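Local coordinates for A1 protein (Enterobacteria phage Qbeta, PDB 3RLK) that is a minor, read-through form of the phage coat protein, whose C-terminal extension probably serves in the virion during infection of the host, at residues Lys68-Trp79 / Arg89-Asp100. Numbering follows the deposited sequence.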
ATOM      1  N   LYS A  68      -0.652  10.761  13.266  1.00 13.46           N
ATOM      2  CA  LYS A  68      -0.760  10.100  14.597  1.00 15.77           C
ATOM      3  C   LYS A  68      -1.915   9.080  14.608  1.00 16.54           C
ATOM      4  O   LYS A  68      -1.886   8.156  15.439  1.00 14.92           O
ATOM      5  CB  LYS A  68      -0.894  11.079  15.759  1.00 18.09           C
ATOM      6  CG  LYS A  68      -2.230  11.857  15.882  1.00 23.35           C
ATOM      7  CD  LYS A  68      -2.433  12.471  17.245  1.00 31.58           C
ATOM      8  CE  LYS A  68      -3.924  12.514  17.570  1.00 34.89           C
ATOM      9  NZ  LYS A  68      -4.623  13.611  16.821  1.00 39.96           N
ATOM     10  N   ASP A  69      -2.898   9.201  13.703  1.00 14.61           N
ATOM     11  CA  ASP A  69      -4.010   8.214  13.717  1.00 14.72           C
ATOM     12  C   ASP A  69      -3.561   6.775  13.461  1.00 14.85           C
ATOM     13  O   ASP A  69      -4.219   5.809  13.913  1.00 15.61           O
ATOM     14  CB  ASP A  69      -5.074   8.532  12.645  1.00 14.85           C
ATOM     15  CG  ASP A  69      -5.778   9.841  12.915  1.00 17.38           C
ATOM     16  OD1 ASP A  69      -5.804  10.189  14.130  1.00 16.00           O
ATOM     17  OD2 ASP A  69      -6.211  10.543  11.965  1.00 14.93           O
ATOM     18  N   LEU A  70      -2.452   6.651  12.729  1.00 12.79           N
ATOM     19  CA  LEU A  70      -1.953   5.346  12.301  1.00 11.51           C
ATOM     20  C   LEU A  70      -0.872   4.789  13.187  1.00 11.43           C
ATOM     21  O   LEU A  70      -0.391   3.671  12.903  1.00 10.54           O
ATOM     22  CB  LEU A  70      -1.412   5.450  10.872  1.00 11.78           C
ATOM     23  CG  LEU A  70      -2.299   6.199   9.878  1.00 15.58           C
ATOM     24  CD1 LEU A  70      -1.610   6.362   8.531  1.00 13.68           C
ATOM     25  CD2 LEU A  70      -3.686   5.531   9.635  1.00 10.69           C
ATOM     26  N   LEU A  71      -0.445   5.593  14.186  1.00 10.68           N
ATOM     27  CA  LEU A  71       0.669   5.263  15.061  1.00 11.64           C
ATOM     28  C   LEU A  71       0.177   4.864  16.474  1.00 12.37           C
ATOM     29  O   LEU A  71      -0.947   5.165  16.856  1.00 14.32           O
ATOM     30  CB  LEU A  71       1.646   6.394  15.214  1.00 11.51           C
ATOM     31  CG  LEU A  71       2.315   6.796  13.863  1.00  9.17           C
ATOM     32  CD1 LEU A  71       3.309   7.914  14.181  1.00 15.89           C
ATOM     33  CD2 LEU A  71       2.982   5.676  13.035  1.00 10.42           C
ATOM     34  N   GLY A  72       0.961   4.060  17.167  1.00 13.41           N
ATOM     35  CA  GLY A  72       0.568   3.700  18.522  1.00 14.03           C
ATOM     36  C   GLY A  72       1.654   2.865  19.096  1.00 15.54           C
ATOM     37  O   GLY A  72       2.839   3.067  18.755  1.00 14.18           O
ATOM     38  N   ASN A  73       1.269   1.939  19.980  1.00 13.78           N
ATOM     39  CA  ASN A  73       2.281   1.102  20.616  1.00 16.04           C
ATOM     40  C   ASN A  73       2.347  -0.402  20.280  1.00 17.13           C
ATOM     41  O   ASN A  73       2.988  -1.212  21.011  1.00 16.59           O
ATOM     42  CB  ASN A  73       2.251   1.329  22.164  1.00 12.83           C
ATOM     43  CG  ASN A  73       0.967   0.818  22.792  1.00 17.85           C
ATOM     44  OD1 ASN A  73       0.152   0.198  22.122  1.00 16.40           O
ATOM     45  ND2 ASN A  73       0.777   1.078  24.057  1.00 21.34           N
ATOM     46  N   THR A  74       1.709  -0.798  19.185  1.00 14.87           N
ATOM     47  CA  THR A  74       1.744  -2.193  18.786  1.00 16.92           C
ATOM     48  C   THR A  74       2.837  -2.460  17.707  1.00 16.67           C
ATOM     49  O   THR A  74       3.381  -1.509  17.109  1.00 16.85           O
ATOM     50  CB  THR A  74       0.357  -2.644  18.335  1.00 17.75           C
ATOM     51  OG1 THR A  74       0.058  -2.052  17.065  1.00 17.62           O
ATOM     52  CG2 THR A  74      -0.728  -2.260  19.364  1.00 15.70           C
ATOM     53  N   LYS A  75       3.173  -3.727  17.471  1.00 15.98           N
ATOM     54  CA  LYS A  75       4.265  -3.982  16.550  1.00 17.27           C
ATOM     55  C   LYS A  75       3.842  -3.935  15.055  1.00 16.53           C
ATOM     56  O   LYS A  75       2.806  -4.448  14.707  1.00 14.98           O
ATOM     57  CB  LYS A  75       5.050  -5.227  16.952  1.00 20.33           C
ATOM     58  CG  LYS A  75       4.459  -6.543  16.766  1.00 25.29           C
ATOM     59  CD  LYS A  75       5.598  -7.519  17.201  1.00 31.92           C
ATOM     60  CE  LYS A  75       5.301  -9.028  17.036  1.00 34.93           C
ATOM     61  NZ  LYS A  75       6.133  -9.797  18.022  1.00 35.06           N
ATOM     62  N   TRP A  76       4.669  -3.340  14.191  1.00 15.72           N
ATOM     63  CA  TRP A  76       4.453  -3.478  12.759  1.00 14.63           C
ATOM     64  C   TRP A  76       4.798  -4.919  12.375  1.00 14.93           C
ATOM     65  O   TRP A  76       5.689  -5.531  13.024  1.00 14.28           O
ATOM     66  CB  TRP A  76       5.439  -2.565  11.999  1.00 13.83           C
ATOM     67  CG  TRP A  76       5.202  -1.164  12.291  1.00 15.10           C
ATOM     68  CD1 TRP A  76       5.975  -0.331  13.116  1.00 16.37           C
ATOM     69  CD2 TRP A  76       4.178  -0.362  11.747  1.00 14.83           C
ATOM     70  NE1 TRP A  76       5.429   0.921  13.129  1.00 15.46           N
ATOM     71  CE2 TRP A  76       4.317   0.943  12.315  1.00 10.97           C
ATOM     72  CE3 TRP A  76       3.119  -0.612  10.863  1.00 17.13           C
ATOM     73  CZ2 TRP A  76       3.472   1.998  11.975  1.00 13.50           C
ATOM     74  CZ3 TRP A  76       2.248   0.440  10.534  1.00 13.49           C
ATOM     75  CH2 TRP A  76       2.423   1.729  11.097  1.00 12.06           C
ATOM     76  N   ARG A  77       4.140  -5.451  11.322  1.00 13.56           N
ATOM     77  CA  ARG A  77       4.500  -6.756  10.746  1.00 13.58           C
ATOM     78  C   ARG A  77       5.956  -6.725  10.243  1.00 13.28           C
ATOM     79  O   ARG A  77       6.647  -7.700  10.397  1.00 14.35           O
ATOM     80  CB  ARG A  77       3.531  -7.167   9.594  1.00 13.80           C
ATOM     81  CG  ARG A  77       2.208  -7.729  10.045  1.00 14.27           C
ATOM     82  CD  ARG A  77       2.339  -9.165  10.519  1.00 19.39           C
ATOM     83  NE  ARG A  77       0.999  -9.709  10.701  1.00 20.37           N
ATOM     84  CZ  ARG A  77       0.321  -9.603  11.838  1.00 20.02           C
ATOM     85  NH1 ARG A  77       0.900  -8.975  12.865  1.00 19.89           N
ATOM     86  NH2 ARG A  77      -0.911 -10.112  11.966  1.00 15.93           N
ATOM     87  N   ASP A  78       6.371  -5.614   9.600  1.00 13.65           N
ATOM     88  CA  ASP A  78       7.746  -5.421   9.099  1.00 12.80           C
ATOM     89  C   ASP A  78       8.126  -6.622   8.230  1.00 13.87           C
ATOM     90  O   ASP A  78       9.144  -7.223   8.420  1.00 12.55           O
ATOM     91  CB  ASP A  78       8.726  -5.162  10.299  1.00 14.44           C
ATOM     92  CG  ASP A  78      10.127  -4.700   9.823  1.00 16.93           C
ATOM     93  OD1 ASP A  78      10.281  -4.184   8.671  1.00 15.34           O
ATOM     94  OD2 ASP A  78      11.086  -4.891  10.564  1.00 22.14           O
ATOM     95  N   TRP A  79       7.252  -6.936   7.258  1.00 14.33           N
ATOM     96  CA  TRP A  79       7.328  -8.144   6.441  1.00 14.98           C
ATOM     97  C   TRP A  79       8.695  -8.319   5.781  1.00 15.35           C
ATOM     98  O   TRP A  79       9.253  -9.443   5.765  1.00 15.21           O
ATOM     99  CB  TRP A  79       6.250  -8.022   5.349  1.00 14.81           C
ATOM    100  CG  TRP A  79       4.791  -7.857   5.796  1.00 11.75           C
ATOM    101  CD1 TRP A  79       4.063  -6.675   5.940  1.00  8.13           C
ATOM    102  CD2 TRP A  79       3.915  -8.908   6.192  1.00 14.68           C
ATOM    103  NE1 TRP A  79       2.773  -6.953   6.326  1.00 12.42           N
ATOM    104  CE2 TRP A  79       2.651  -8.316   6.501  1.00 14.16           C
ATOM    105  CE3 TRP A  79       4.059 -10.323   6.285  1.00 14.90           C
ATOM    106  CZ2 TRP A  79       1.520  -9.090   6.921  1.00 14.58           C
ATOM    107  CZ3 TRP A  79       2.942 -11.101   6.687  1.00 17.32           C
ATOM    108  CH2 TRP A  79       1.666 -10.471   6.972  1.00 11.82           C
ATOM    109  N   ARG A  89       8.417   4.469  16.082  1.00 15.59           N
ATOM    110  CA  ARG A  89       7.083   4.552  16.648  1.00 16.30           C
ATOM    111  C   ARG A  89       6.306   3.291  16.110  1.00 15.83           C
ATOM    112  O   ARG A  89       6.542   2.819  14.975  1.00 15.17           O
ATOM    113  CB  ARG A  89       6.419   5.923  16.320  1.00 17.85           C
ATOM    114  CG  ARG A  89       5.069   6.168  17.040  1.00 23.95           C
ATOM    115  CD  ARG A  89       5.112   6.455  18.573  1.00 27.15           C
ATOM    116  NE  ARG A  89       5.115   5.282  19.439  1.00 29.54           N
ATOM    117  CZ  ARG A  89       4.656   5.301  20.711  1.00 36.08           C
ATOM    118  NH1 ARG A  89       4.677   4.211  21.499  1.00 27.26           N
ATOM    119  NH2 ARG A  89       4.122   6.424  21.211  1.00 37.79           N
ATOM    120  N   GLY A  90       5.506   2.720  16.998  1.00 15.11           N
ATOM    121  CA  GLY A  90       4.685   1.585  16.674  1.00 16.23           C
ATOM    122  C   GLY A  90       3.449   1.931  15.851  1.00 16.19           C
ATOM    123  O   GLY A  90       3.159   3.092  15.500  1.00 15.18           O
ATOM    124  N   CYS A  91       2.737   0.853  15.552  1.00 15.66           N
ATOM    125  CA  CYS A  91       1.499   0.924  14.847  1.00 15.52           C
ATOM    126  C   CYS A  91       0.342   1.131  15.792  1.00 15.53           C
ATOM    127  O   CYS A  91       0.328   0.579  16.936  1.00 14.39           O
ATOM    128  CB  CYS A  91       1.369  -0.357  14.033  1.00 14.88           C
ATOM    129  SG  CYS A  91      -0.185  -0.589  13.001  1.00 17.80           S
ATOM    130  N   ARG A  92      -0.681   1.858  15.287  1.00 14.30           N
ATOM    131  CA  ARG A  92      -1.917   2.036  16.021  1.00 14.19           C
ATOM    132  C   ARG A  92      -2.551   0.651  16.341  1.00 15.76           C
ATOM    133  O   ARG A  92      -3.127   0.423  17.406  1.00 16.41           O
ATOM    134  CB  ARG A  92      -2.923   2.882  15.216  1.00 13.29           C
ATOM    135  CG  ARG A  92      -4.301   2.979  15.878  1.00 14.36           C
ATOM    136  CD  ARG A  92      -4.202   3.584  17.290  1.00 13.48           C
ATOM    137  NE  ARG A  92      -3.777   4.995  17.151  1.00 15.10           N
ATOM    138  CZ  ARG A  92      -4.389   6.064  17.688  1.00 15.30           C
ATOM    139  NH1 ARG A  92      -5.439   5.911  18.513  1.00 16.42           N
ATOM    140  NH2 ARG A  92      -3.865   7.310  17.482  1.00 14.02           N
ATOM    141  N   GLY A  93      -2.395  -0.276  15.413  1.00 15.15           N
ATOM    142  CA  GLY A  93      -3.020  -1.583  15.529  1.00 16.09           C
ATOM    143  C   GLY A  93      -4.525  -1.408  15.551  1.00 15.15           C
ATOM    144  O   GLY A  93      -5.109  -0.485  14.898  1.00 16.17           O
ATOM    145  N   ASN A  94      -5.164  -2.276  16.335  1.00 16.62           N
ATOM    146  CA  ASN A  94      -6.626  -2.457  16.315  1.00 18.36           C
ATOM    147  C   ASN A  94      -7.254  -2.400  14.895  1.00 17.57           C
ATOM    148  O   ASN A  94      -8.262  -1.684  14.635  1.00 18.36           O
ATOM    149  CB  ASN A  94      -7.333  -1.484  17.261  1.00 20.42           C
ATOM    150  CG  ASN A  94      -8.709  -2.034  17.770  1.00 25.76           C
ATOM    151  OD1 ASN A  94      -8.793  -3.114  18.395  1.00 32.50           O
ATOM    152  ND2 ASN A  94      -9.758  -1.276  17.539  1.00 30.14           N
ATOM    153  N   GLY A  95      -6.631  -3.124  13.987  1.00 15.43           N
ATOM    154  CA  GLY A  95      -7.164  -3.250  12.648  1.00 12.85           C
ATOM    155  C   GLY A  95      -6.215  -2.614  11.639  1.00 10.33           C
ATOM    156  O   GLY A  95      -6.157  -3.100  10.512  1.00 10.85           O
ATOM    157  N   TYR A  96      -5.467  -1.583  12.060  1.00 10.63           N
ATOM    158  CA  TYR A  96      -4.414  -0.949  11.174  1.00  9.87           C
ATOM    159  C   TYR A  96      -3.220  -1.877  11.157  1.00 10.20           C
ATOM    160  O   TYR A  96      -2.918  -2.486  12.183  1.00 10.71           O
ATOM    161  CB  TYR A  96      -3.915   0.373  11.711  1.00  9.10           C
ATOM    162  CG  TYR A  96      -4.851   1.483  11.448  1.00  9.16           C
ATOM    163  CD1 TYR A  96      -5.063   1.920  10.111  1.00 12.08           C
ATOM    164  CD2 TYR A  96      -5.596   2.047  12.473  1.00 14.09           C
ATOM    165  CE1 TYR A  96      -5.978   2.968   9.834  1.00 16.09           C
ATOM    166  CE2 TYR A  96      -6.483   3.119  12.205  1.00 16.41           C
ATOM    167  CZ  TYR A  96      -6.686   3.542  10.901  1.00 19.37           C
ATOM    168  OH  TYR A  96      -7.586   4.563  10.638  1.00 20.57           O
ATOM    169  N   ILE A  97      -2.568  -1.985  10.011  1.00  9.10           N
ATOM    170  CA  ILE A  97      -1.449  -2.903   9.835  1.00 11.16           C
ATOM    171  C   ILE A  97      -0.637  -2.440   8.603  1.00 11.42           C
ATOM    172  O   ILE A  97      -1.184  -1.868   7.688  1.00 12.74           O
ATOM    173  CB  ILE A  97      -1.899  -4.391   9.714  1.00 12.28           C
ATOM    174  CG1 ILE A  97      -0.733  -5.342  10.109  1.00 13.91           C
ATOM    175  CG2 ILE A  97      -2.425  -4.736   8.344  1.00 13.54           C
ATOM    176  CD1 ILE A  97      -0.059  -5.041  11.561  1.00 16.29           C
ATOM    177  N   ASP A  98       0.654  -2.724   8.583  1.00 11.92           N
ATOM    178  CA  ASP A  98       1.482  -2.436   7.385  1.00 12.52           C
ATOM    179  C   ASP A  98       1.378  -3.570   6.341  1.00 13.29           C
ATOM    180  O   ASP A  98       1.267  -4.732   6.718  1.00 11.39           O
ATOM    181  CB  ASP A  98       2.979  -2.235   7.738  1.00 12.73           C
ATOM    182  CG  ASP A  98       3.557  -3.379   8.571  1.00 17.48           C
ATOM    183  OD1 ASP A  98       2.882  -3.865   9.510  1.00 15.49           O
ATOM    184  OD2 ASP A  98       4.732  -3.755   8.354  1.00 18.87           O
ATOM    185  N   LEU A  99       1.474  -3.218   5.056  1.00 12.74           N
ATOM    186  CA  LEU A  99       1.547  -4.200   3.982  1.00 13.34           C
ATOM    187  C   LEU A  99       3.010  -4.436   3.562  1.00 12.66           C
ATOM    188  O   LEU A  99       3.904  -3.675   3.946  1.00 15.44           O
ATOM    189  CB  LEU A  99       0.740  -3.680   2.777  1.00 10.91           C
ATOM    190  CG  LEU A  99      -0.671  -3.120   3.031  1.00 13.09           C
ATOM    191  CD1 LEU A  99      -1.261  -3.009   1.654  1.00 14.10           C
ATOM    192  CD2 LEU A  99      -1.570  -4.045   3.873  1.00 14.25           C
ATOM    193  N   ASP A 100       3.231  -5.500   2.777  1.00 13.31           N
ATOM    194  CA  ASP A 100       4.562  -5.883   2.353  1.00 12.70           C
ATOM    195  C   ASP A 100       4.910  -5.154   1.060  1.00 12.99           C
ATOM    196  O   ASP A 100       4.623  -5.608  -0.033  1.00 12.48           O
ATOM    197  CB  ASP A 100       4.670  -7.378   2.245  1.00 12.17           C
ATOM    198  CG  ASP A 100       6.099  -7.862   1.933  1.00 15.69           C
ATOM    199  OD1 ASP A 100       6.970  -7.063   1.471  1.00 14.22           O
ATOM    200  OD2 ASP A 100       6.299  -9.083   2.091  1.00 16.84           O
TER
HETATM  201  O   HOH W   1      -1.601   1.314  19.683  1.00 17.68           O
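Gly72 and Gly90 form an antiparallel hydrogen-bonded pair, with Gly72 N 2.9 Å from Gly90 O, and beyond it 73-79 curls back across strands 90-91 and 96-98. Thr74 makes a single bridge with Cys91. Both Thr74 N and Thr74 OG1 donate to Cys91 O, OG1 from above the carbonyl plane at 2.6 Å.

Trp76 lays one ring face on Cys91. Cys91 CB sits 3.4 Å from the centroid of the Trp76 six-membered ring, almost on its normal, a CH-pi contact. Cys91 SG, anti to its own backbone N (chi1 179°), lies over the same ring and accepts from Gly93 N. Trp76 NE1 donates in the ring plane to a lone pair of Arg89 O, 2.9 Å away, which helps fix the indole's rotation.

The Asp98 carboxylate stands nearly upright to the Trp76 ring. Its syn lone pairs take two successive amides: Arg77 N to Asp98 OD1 at 2.7 Å and Asp78 N to Asp98 OD2 at 2.8 Å. Trp79 NE1 reaches the same residue's backbone, 2.7 Å from Asp98 O.

At the other end, Arg92, its chain bent at chi2 and chi3, reaches the backbone carbonyls of 68-71. Arg92 NH2 donates to Lys68 O, which lies in the guanidinium plane, and Arg92 NE donates to Leu71 O. Leu70 CD2 meets Tyr96 CE1 at 3.4 Å; Leu70 also touches strand 183-188.

The contact joins a two-stranded antiparallel sheet, 71-72 with 90-91, to the edge of the three-stranded sheet begun by 96-98, within the beta-rich read-through domain.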